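Local coordinates for hypothetical protein aq_1447 (PDB 1YVU) that cleaves target RNA with a metal-dependent, RNase H-like active site, using a short single-stranded DNA guide that pairs with the complementary target, at residues I12-K17 with Y301-S306; K349-V354 with G384-I389; E355-S360 with V420-E425. All coordinates share one frame; numbering follows the deposited sequence.

Contact 1 (I12-K17 with Y301-S306); sequences IEYRPK and YGWYIS
I12 starts the contact on the greasy face of the sheet, where its CD1 rests 3.7 Å from W303 CZ3. Its CG1 is 4.2 Å from CG1 of I305, its non-hydrogen-bonded antiparallel partner. At E13 the chains exchange two backbone bonds with Y304: E13 N gives to Y304 O at 2.8 Å, and Y304 N returns one to E13 O. The E13 side chain takes the opposite face, lying alongside that of Y304 and pointing the same way, with carboxylate and ring planes only 18° apart. Its OE1 is held at 2.7 Å by NH2 of R15, a salt bridge from the strand to the loop residue just after it.

Y14 turns back to the I12 face. With CG anti to the backbone N (chi1 -171°), the phenol is laid on the indole of W303 as an offset stack, its centroid 4.3 Å from that of the five-membered ring and the planes 24° apart. CD1 sits over the indole's centre, while Y14 CB makes a CH-pi contact 4.0 Å from the centroid of the six-membered ring. At the phenol's edge, near its plane, is Y301 O. R15 N then reaches G302 O at 2.9 Å, a further backbone bond just past the paired strands, and P16 folds back so that its CD lies over the centre of the other phenol face. Y14 is thus held between a proline and a tryptophan.

F101 and F104 of helix 94-107 meet W303 edge-to-face. Across from P16, G302 ends helix 280-299 with a Schellman motif, its positive phi sending the chain into strand 303-305. This is an antiparallel edge pairing, in which a short strand of linker L2 extends the N-terminal-domain and linker L1 sheet through strand 9-14.

Contact 2 (K349-V354 with G384-I389); sequences KDVLSV and GIKLKI
K386 O takes the amide hydrogen of L352 at 2.8 Å, nearly along the C=O axis, and the CA-H of V351 also points at this oxygen. The bond belongs to a parallel pair that closes a beta-alpha-beta unit of the Mid domain: strand 351-360, helix 368-381, then strand 386-396 back beside the first, as expected of the Rossmann-like fold of Argonaute Mid domains. Before it in the ladder, K386 N binds D350 O at 3.0 Å, and after it K388 N binds L352 O at 2.8 Å. L352 therefore uses both its N and its O on this neighbour, the usual parallel pattern. The strands are clearly twisted, at 34° to each other.

On one face, V351 CG1 meets the end of the K388 chain, from CD to NZ. K388 CG is anti to the carbonyl carbon (chi1 -71°) and the chain runs extended from there, its CD coming nearest at 3.7 Å from V351 CG1. The ammonium groups of K386 and K388 lie on this same, largely solvent-facing side.

The other face is apolar. CD2 of L352 touches two methyls of the 384-389 segment, 3.8 Å from I385 CG2 and equally far from L387 CD2. Farther along, both L387 methyls approach V354 CG2, CD1 the nearer at 3.8 Å. I377 and L380 of helix 368-381 pack on L387 as well, so the crossover helix lies against this face. Two residues before the strand, K349 swings its NZ away from the pairing to a salt bridge with D418, whose OD2 also takes the S353 amide.

The ladder's last bond is its longest: V354 N lies 3.3 Å from K388 O and stands 37° out of that carbonyl's plane.

Contact 3 (E355-S360 with V420-E425); sequences EIISVS and VIVFLE
The F423 ring meets the opposite strand at its edge: near the ring plane lie I356 CG2, 3.9 Å from CE1, and I357 O, 3.9 Å from CD1. CG is anti to the carbonyl carbon (chi1 -65°), which starts the ring off on the face that I356 and I421 share. The other flat group, the E425 carboxylate, brings OE1 near V359 O and S360 CA without a hydrogen bond to the 355-360 segment, and its ion pair with K369 is long and weak.

Behind the ring edge runs a regular parallel ladder. I421 N binds E355 O at 2.8 Å, I357 N returns to I421 O at 2.8 Å, F423 N goes to I357 O, and V359 N to F423 O at 2.9 Å. I357 O also faces the CA-H of V422.

On the reverse face I357 carries the packing. It lies beside V422, pointing the same way, and with chi2 at 94° its CD1 drops into the notch between V420 CG1 at 3.6 Å and V422 CG2 at 3.8 Å. E355 leads its carboxylate away from 420-425, to a salt bridge with K415. Past the last bridge, V359 CG2 touches L424 CD2, 3.7 Å away.

Strand 351-360 is flanked in the parallel Mid-domain sheet by strand 386-396, which binds I356 and S358 through the backbone, and by 419-424, whose far side meets strand 454-457. Helix 368-381 lies over I356 and F423 through L373, whereas loop residues K413 and I451 border I357 and V420.

Contacts 2 and 3 are two lengths of one structure: strand 351-360 is flanked by 386-396 on one edge and 419-424 on the other, in a single parallel sheet. They join side by side, V354 CG1 lying 3.7 Å from I421 CG1, though their centres are about 18 Å apart. Contact 3, in the sheet's interior, is mostly buried aliphatic packing; contact 2, reaching an outermost strand, is apolar on one face and lysine-rich on the other. Contact 1 lies across the molecule, its centre about 67 Å from that of contact 2, in the other lobe. There the strands run antiparallel, and aromatic stacking and a salt bridge within one segment join the few aliphatic contacts.

Contact 1 (I12-K17 with Y301-S306)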
loop_
_atom_site.group_PDB
_atom_site.type_symbol
_atom_site.label_atom_id
_atom_site.label_comp_id
_atom_site.label_asym_id
_atom_site.label_seq_id
_atom_site.Cartn_x
_atom_site.Cartn_y
_atom_site.Cartn_z
ATOM N N ILE A 12 19.881 -16.926 3.358
ATOM C CA ILE A 12 19.494 -18.151 2.692
ATOM C C ILE A 12 20.618 -18.572 1.729
ATOM O O ILE A 12 21.314 -17.737 1.143
ATOM C CB ILE A 12 18.068 -18.030 2.024
ATOM C CG1 ILE A 12 17.639 -19.360 1.434
ATOM C CG2 ILE A 12 18.009 -16.928 0.969
ATOM C CD1 ILE A 12 16.208 -19.405 1.094
ATOM N N GLU A 13 20.826 -19.874 1.626
ATOM C CA GLU A 13 21.871 -20.422 0.783
ATOM C C GLU A 13 21.429 -21.714 0.115
ATOM O O GLU A 13 20.605 -22.452 0.662
ATOM C CB GLU A 13 23.128 -20.670 1.627
ATOM C CG GLU A 13 24.123 -19.521 1.601
ATOM C CD GLU A 13 24.859 -19.303 2.910
ATOM O OE1 GLU A 13 25.164 -20.268 3.636
ATOM O OE2 GLU A 13 25.159 -18.132 3.203
ATOM N N TYR A 14 21.925 -21.928 -1.103
ATOM C CA TYR A 14 21.642 -23.131 -1.883
ATOM C C TYR A 14 22.957 -23.752 -2.424
ATOM O O TYR A 14 23.675 -23.146 -3.234
ATOM C CB TYR A 14 20.660 -22.828 -3.022
ATOM C CG TYR A 14 20.142 -24.056 -3.746
ATOM C CD1 TYR A 14 19.655 -25.169 -3.036
ATOM C CD2 TYR A 14 20.137 -24.114 -5.147
ATOM C CE1 TYR A 14 19.179 -26.314 -3.694
ATOM C CE2 TYR A 14 19.660 -25.261 -5.828
ATOM C CZ TYR A 14 19.186 -26.364 -5.094
ATOM O OH TYR A 14 18.806 -27.537 -5.739
ATOM N N ARG A 15 23.263 -24.954 -1.931
ATOM C CA ARG A 15 24.454 -25.726 -2.312
ATOM C C ARG A 15 23.971 -27.183 -2.600
ATOM O O ARG A 15 24.288 -28.096 -1.823
ATOM C CB ARG A 15 25.477 -25.748 -1.150
ATOM C CG ARG A 15 25.880 -24.402 -0.563
ATOM C CD ARG A 15 26.874 -24.592 0.593
ATOM N NE ARG A 15 26.867 -23.560 1.648
ATOM C CZ ARG A 15 27.184 -22.276 1.487
ATOM N NH1 ARG A 15 27.511 -21.793 0.297
ATOM N NH2 ARG A 15 27.296 -21.493 2.548
ATOM N N PRO A 16 23.257 -27.422 -3.733
ATOM C CA PRO A 16 22.746 -28.772 -4.069
ATOM C C PRO A 16 23.715 -29.951 -4.228
ATOM O O PRO A 16 24.889 -29.781 -4.616
ATOM C CB PRO A 16 21.914 -28.527 -5.327
ATOM C CG PRO A 16 22.611 -27.425 -6.003
ATOM C CD PRO A 16 23.043 -26.503 -4.873
ATOM N N LYS A 17 23.213 -31.128 -3.831
ATOM C CA LYS A 17 23.946 -32.398 -3.906
ATOM C C LYS A 17 24.003 -32.795 -5.400
ATOM O O LYS A 17 25.053 -32.664 -6.038
ATOM C CB LYS A 17 23.238 -33.477 -3.053
ATOM C CG LYS A 17 22.962 -33.105 -1.563
ATOM C CD LYS A 17 22.208 -34.230 -0.790
ATOM C CE LYS A 17 22.063 -33.920 0.703
ATOM N NZ LYS A 17 21.284 -34.935 1.473
ATOM N N TYR A 301 17.691 -31.169 0.203
ATOM C CA TYR A 301 17.600 -30.668 -1.167
ATOM C C TYR A 301 18.679 -29.646 -1.461
ATOM O O TYR A 301 18.834 -29.188 -2.598
ATOM C CB TYR A 301 16.184 -30.147 -1.418
ATOM C CG TYR A 301 15.165 -31.269 -1.308
ATOM C CD1 TYR A 301 14.613 -31.629 -0.064
ATOM C CD2 TYR A 301 14.833 -32.066 -2.435
ATOM C CE1 TYR A 301 13.763 -32.767 0.069
ATOM C CE2 TYR A 301 13.976 -33.213 -2.312
ATOM C CZ TYR A 301 13.458 -33.555 -1.056
ATOM O OH TYR A 301 12.716 -34.705 -0.907
ATOM N N GLY A 302 19.474 -29.381 -0.424
ATOM C CA GLY A 302 20.595 -28.455 -0.492
ATOM C C GLY A 302 20.375 -27.040 0.013
ATOM O O GLY A 302 21.221 -26.176 -0.219
ATOM N N TRP A 303 19.277 -26.807 0.735
ATOM C CA TRP A 303 18.941 -25.478 1.253
ATOM C C TRP A 303 19.285 -25.190 2.708
ATOM O O TRP A 303 18.968 -25.977 3.601
ATOM C CB TRP A 303 17.448 -25.204 1.088
ATOM C CG TRP A 303 16.991 -25.009 -0.291
ATOM C CD1 TRP A 303 16.459 -25.952 -1.098
ATOM C CD2 TRP A 303 16.988 -23.772 -1.047
ATOM N NE1 TRP A 303 16.110 -25.399 -2.309
ATOM C CE2 TRP A 303 16.414 -24.065 -2.310
ATOM C CE3 TRP A 303 17.404 -22.445 -0.770
ATOM C CZ2 TRP A 303 16.256 -23.086 -3.321
ATOM C CZ3 TRP A 303 17.251 -21.450 -1.795
ATOM C CH2 TRP A 303 16.673 -21.798 -3.053
ATOM N N TYR A 304 19.859 -24.011 2.934
ATOM C CA TYR A 304 20.203 -23.545 4.268
ATOM C C TYR A 304 19.522 -22.211 4.449
ATOM O O TYR A 304 19.444 -21.412 3.514
ATOM C CB TYR A 304 21.697 -23.325 4.424
ATOM C CG TYR A 304 22.096 -22.826 5.794
ATOM C CD1 TYR A 304 22.104 -23.709 6.892
ATOM C CD2 TYR A 304 22.511 -21.481 5.999
ATOM C CE1 TYR A 304 22.522 -23.290 8.169
ATOM C CE2 TYR A 304 22.935 -21.036 7.292
ATOM C CZ TYR A 304 22.935 -21.960 8.368
ATOM O OH TYR A 304 23.336 -21.587 9.634
ATOM N N ILE A 305 19.014 -22.006 5.661
ATOM C CA ILE A 305 18.359 -20.780 6.067
ATOM C C ILE A 305 18.926 -20.512 7.461
ATOM O O ILE A 305 18.923 -21.400 8.331
ATOM C CB ILE A 305 16.787 -20.909 6.135
ATOM C CG1 ILE A 305 16.192 -21.388 4.786
ATOM C CG2 ILE A 305 16.164 -19.529 6.474
ATOM C CD1 ILE A 305 14.701 -21.654 4.782
ATOM N N SER A 306 19.442 -19.297 7.654
ATOM C CA SER A 306 20.005 -18.872 8.921
ATOM C C SER A 306 18.909 -18.781 10.009
ATOM O O SER A 306 17.800 -18.303 9.742
ATOM C CB SER A 306 20.679 -17.497 8.748
ATOM O OG SER A 306 21.568 -17.187 9.825
#

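Contact 2 (K349-V354 with G384-I389)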
loop_
_atom_site.group_PDB
_atom_site.type_symbol
_atom_site.label_atom_id
_atom_site.label_comp_id
_atom_site.label_asym_id
_atom_site.label_seq_id
_atom_site.Cartn_x
_atom_site.Cartn_y
_atom_site.Cartn_z
ATOM N N LYS A 349 -3.721 33.482 5.237
ATOM C CA LYS A 349 -5.037 34.116 5.256
ATOM C C LYS A 349 -5.347 34.586 6.681
ATOM O O LYS A 349 -5.704 33.785 7.550
ATOM C CB LYS A 349 -6.119 33.171 4.707
ATOM C CG LYS A 349 -7.300 33.935 4.117
ATOM C CD LYS A 349 -8.361 33.046 3.526
ATOM C CE LYS A 349 -9.548 33.890 3.093
ATOM N NZ LYS A 349 -10.597 33.084 2.388
ATOM N N ASP A 350 -5.171 35.895 6.906
ATOM C CA ASP A 350 -5.395 36.534 8.209
ATOM C C ASP A 350 -6.804 36.390 8.796
ATOM O O ASP A 350 -6.948 36.261 10.006
ATOM C CB ASP A 350 -4.890 38.012 8.252
ATOM C CG ASP A 350 -5.092 38.795 6.927
ATOM O OD1 ASP A 350 -6.189 38.718 6.322
ATOM O OD2 ASP A 350 -4.150 39.527 6.510
ATOM N N VAL A 351 -7.808 36.314 7.919
ATOM C CA VAL A 351 -9.227 36.164 8.276
ATOM C C VAL A 351 -9.802 34.915 7.604
ATOM O O VAL A 351 -9.633 34.738 6.396
ATOM C CB VAL A 351 -10.014 37.415 7.793
ATOM C CG1 VAL A 351 -11.532 37.163 7.681
ATOM C CG2 VAL A 351 -9.753 38.561 8.736
ATOM N N LEU A 352 -10.559 34.107 8.347
ATOM C CA LEU A 352 -11.153 32.865 7.797
ATOM C C LEU A 352 -12.687 32.670 7.907
ATOM O O LEU A 352 -13.308 33.108 8.878
ATOM C CB LEU A 352 -10.471 31.653 8.435
ATOM C CG LEU A 352 -9.331 30.868 7.804
ATOM C CD1 LEU A 352 -8.268 31.707 7.196
ATOM C CD2 LEU A 352 -8.757 30.074 8.908
ATOM N N SER A 353 -13.278 31.985 6.923
ATOM C CA SER A 353 -14.719 31.699 6.912
ATOM C C SER A 353 -14.910 30.217 7.235
ATOM O O SER A 353 -14.484 29.353 6.467
ATOM C CB SER A 353 -15.362 32.078 5.565
ATOM O OG SER A 353 -14.694 31.477 4.470
ATOM N N VAL A 354 -15.493 29.946 8.407
ATOM C CA VAL A 354 -15.708 28.589 8.928
ATOM C C VAL A 354 -17.177 28.198 9.094
ATOM O O VAL A 354 -17.986 29.033 9.480
ATOM C CB VAL A 354 -15.025 28.462 10.345
ATOM C CG1 VAL A 354 -15.181 27.068 10.947
ATOM C CG2 VAL A 354 -13.554 28.797 10.247
ATOM N N GLY A 384 -2.842 35.669 15.348
ATOM C CA GLY A 384 -3.038 36.407 14.110
ATOM C C GLY A 384 -4.151 36.017 13.177
ATOM O O GLY A 384 -4.562 36.826 12.321
ATOM N N ILE A 385 -4.610 34.771 13.292
ATOM C CA ILE A 385 -5.695 34.286 12.446
ATOM C C ILE A 385 -7.011 34.368 13.192
ATOM O O ILE A 385 -7.163 33.861 14.299
ATOM C CB ILE A 385 -5.463 32.851 11.911
ATOM C CG1 ILE A 385 -4.087 32.748 11.263
ATOM C CG2 ILE A 385 -6.559 32.482 10.875
ATOM C CD1 ILE A 385 -3.024 32.250 12.176
ATOM N N LYS A 386 -7.959 35.021 12.542
ATOM C CA LYS A 386 -9.283 35.224 13.083
ATOM C C LYS A 386 -10.341 34.383 12.348
ATOM O O LYS A 386 -10.464 34.457 11.106
ATOM C CB LYS A 386 -9.619 36.730 13.004
ATOM C CG LYS A 386 -8.569 37.635 13.659
ATOM C CD LYS A 386 -8.406 38.928 12.905
ATOM C CE LYS A 386 -7.099 39.618 13.275
ATOM N NZ LYS A 386 -6.903 40.828 12.418
ATOM N N LEU A 387 -11.032 33.515 13.098
ATOM C CA LEU A 387 -12.125 32.733 12.513
ATOM C C LEU A 387 -13.384 33.573 12.626
ATOM O O LEU A 387 -13.632 34.226 13.649
ATOM C CB LEU A 387 -12.395 31.425 13.244
ATOM C CG LEU A 387 -11.332 30.383 13.520
ATOM C CD1 LEU A 387 -12.076 29.078 13.749
ATOM C CD2 LEU A 387 -10.386 30.255 12.382
ATOM N N LYS A 388 -14.118 33.607 11.522
ATOM C CA LYS A 388 -15.376 34.319 11.408
ATOM C C LYS A 388 -16.385 33.250 11.009
ATOM O O LYS A 388 -16.335 32.726 9.884
ATOM C CB LYS A 388 -15.285 35.409 10.337
ATOM C CG LYS A 388 -14.412 36.575 10.732
ATOM C CD LYS A 388 -14.518 37.727 9.756
ATOM C CE LYS A 388 -13.892 38.980 10.354
ATOM N NZ LYS A 388 -13.790 40.056 9.342
ATOM N N ILE A 389 -17.248 32.876 11.960
ATOM C CA ILE A 389 -18.278 31.850 11.747
ATOM C C ILE A 389 -19.320 32.282 10.713
ATOM O O ILE A 389 -19.959 33.335 10.830
ATOM C CB ILE A 389 -18.969 31.426 13.085
ATOM C CG1 ILE A 389 -17.904 31.015 14.114
ATOM C CG2 ILE A 389 -19.893 30.217 12.839
ATOM C CD1 ILE A 389 -18.357 31.098 15.558
#

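Contact 3 (E355-S360 with V420-E425)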
loop_
_atom_site.group_PDB
_atom_site.type_symbol
_atom_site.label_atom_id
_atom_site.label_comp_id
_atom_site.label_asym_id
_atom_site.label_seq_id
_atom_site.Cartn_x
_atom_site.Cartn_y
_atom_site.Cartn_z
ATOM N N GLU A 355 -17.510 26.952 8.752
ATOM C CA GLU A 355 -18.851 26.383 8.982
ATOM C C GLU A 355 -18.672 25.369 10.142
ATOM O O GLU A 355 -17.596 24.765 10.285
ATOM C CB GLU A 355 -19.397 25.656 7.740
ATOM C CG GLU A 355 -20.385 26.476 6.864
ATOM C CD GLU A 355 -21.844 26.031 6.943
ATOM O OE1 GLU A 355 -22.140 24.822 6.812
ATOM O OE2 GLU A 355 -22.709 26.912 7.106
ATOM N N ILE A 356 -19.673 25.231 11.010
ATOM C CA ILE A 356 -19.593 24.297 12.141
ATOM C C ILE A 356 -20.722 23.301 12.118
ATOM O O ILE A 356 -21.799 23.599 11.574
ATOM C CB ILE A 356 -19.621 25.049 13.508
ATOM C CG1 ILE A 356 -18.366 25.888 13.669
ATOM C CG2 ILE A 356 -19.644 24.096 14.669
ATOM C CD1 ILE A 356 -18.599 27.109 14.416
ATOM N N ILE A 357 -20.457 22.094 12.626
ATOM C CA ILE A 357 -21.479 21.052 12.699
ATOM C C ILE A 357 -21.376 20.311 14.004
ATOM O O ILE A 357 -20.290 19.939 14.419
ATOM C CB ILE A 357 -21.421 19.950 11.536
ATOM C CG1 ILE A 357 -21.641 20.563 10.173
ATOM C CG2 ILE A 357 -22.492 18.820 11.708
ATOM C CD1 ILE A 357 -20.387 20.898 9.547
ATOM N N SER A 358 -22.523 20.056 14.620
ATOM C CA SER A 358 -22.550 19.300 15.835
ATOM C C SER A 358 -23.574 18.224 15.699
ATOM O O SER A 358 -24.652 18.415 15.168
ATOM C CB SER A 358 -22.870 20.163 17.026
ATOM O OG SER A 358 -24.096 20.789 16.767
ATOM N N VAL A 359 -23.137 17.071 16.144
ATOM C CA VAL A 359 -23.865 15.832 16.164
ATOM C C VAL A 359 -24.034 15.620 17.671
ATOM O O VAL A 359 -23.058 15.349 18.399
ATOM C CB VAL A 359 -22.973 14.812 15.500
ATOM C CG1 VAL A 359 -23.154 13.421 16.055
ATOM C CG2 VAL A 359 -23.160 14.901 14.010
ATOM N N SER A 360 -25.272 15.783 18.131
ATOM C CA SER A 360 -25.555 15.685 19.558
ATOM C C SER A 360 -26.643 14.687 19.920
ATOM O O SER A 360 -27.307 14.131 19.041
ATOM C CB SER A 360 -25.941 17.066 20.112
ATOM O OG SER A 360 -25.483 18.136 19.290
ATOM N N VAL A 420 -14.005 23.706 8.074
ATOM C CA VAL A 420 -15.289 23.192 8.540
ATOM C C VAL A 420 -14.995 22.509 9.872
ATOM O O VAL A 420 -14.180 21.576 9.923
ATOM C CB VAL A 420 -15.890 22.146 7.522
ATOM C CG1 VAL A 420 -17.117 21.458 8.089
ATOM C CG2 VAL A 420 -16.273 22.802 6.215
ATOM N N ILE A 421 -15.622 22.954 10.953
ATOM C CA ILE A 421 -15.348 22.289 12.218
ATOM C C ILE A 421 -16.536 21.439 12.619
ATOM O O ILE A 421 -17.635 21.946 12.771
ATOM C CB ILE A 421 -14.957 23.277 13.338
ATOM C CG1 ILE A 421 -13.799 24.187 12.865
ATOM C CG2 ILE A 421 -14.547 22.500 14.597
ATOM C CD1 ILE A 421 -13.203 25.145 13.924
ATOM N N VAL A 422 -16.304 20.139 12.791
ATOM C CA VAL A 422 -17.359 19.204 13.169
ATOM C C VAL A 422 -17.148 18.561 14.531
ATOM O O VAL A 422 -16.119 17.922 14.781
ATOM C CB VAL A 422 -17.517 18.035 12.119
ATOM C CG1 VAL A 422 -18.754 17.135 12.453
ATOM C CG2 VAL A 422 -17.629 18.589 10.691
ATOM N N PHE A 423 -18.174 18.674 15.376
ATOM C CA PHE A 423 -18.173 18.072 16.707
ATOM C C PHE A 423 -19.081 16.836 16.657
ATOM O O PHE A 423 -20.302 16.976 16.522
ATOM C CB PHE A 423 -18.716 19.035 17.763
ATOM C CG PHE A 423 -17.895 20.255 17.982
ATOM C CD1 PHE A 423 -18.292 21.483 17.409
ATOM C CD2 PHE A 423 -16.784 20.227 18.844
ATOM C CE1 PHE A 423 -17.594 22.693 17.708
ATOM C CE2 PHE A 423 -16.067 21.427 19.159
ATOM C CZ PHE A 423 -16.481 22.668 18.583
ATOM N N LEU A 424 -18.494 15.639 16.738
ATOM C CA LEU A 424 -19.281 14.397 16.706
ATOM C C LEU A 424 -19.514 13.808 18.087
ATOM O O LEU A 424 -18.631 13.908 18.936
ATOM C CB LEU A 424 -18.608 13.340 15.842
ATOM C CG LEU A 424 -18.362 13.554 14.359
ATOM C CD1 LEU A 424 -17.635 12.327 13.894
ATOM C CD2 LEU A 424 -19.652 13.724 13.568
ATOM N N GLU A 425 -20.670 13.168 18.298
ATOM C CA GLU A 425 -20.981 12.556 19.586
ATOM C C GLU A 425 -20.333 11.191 19.736
ATOM O O GLU A 425 -20.426 10.377 18.831
ATOM C CB GLU A 425 -22.494 12.432 19.791
ATOM C CG GLU A 425 -22.907 12.099 21.253
ATOM C CD GLU A 425 -22.634 13.211 22.278
ATOM O OE1 GLU A 425 -22.724 14.414 21.949
ATOM O OE2 GLU A 425 -22.345 12.869 23.439
#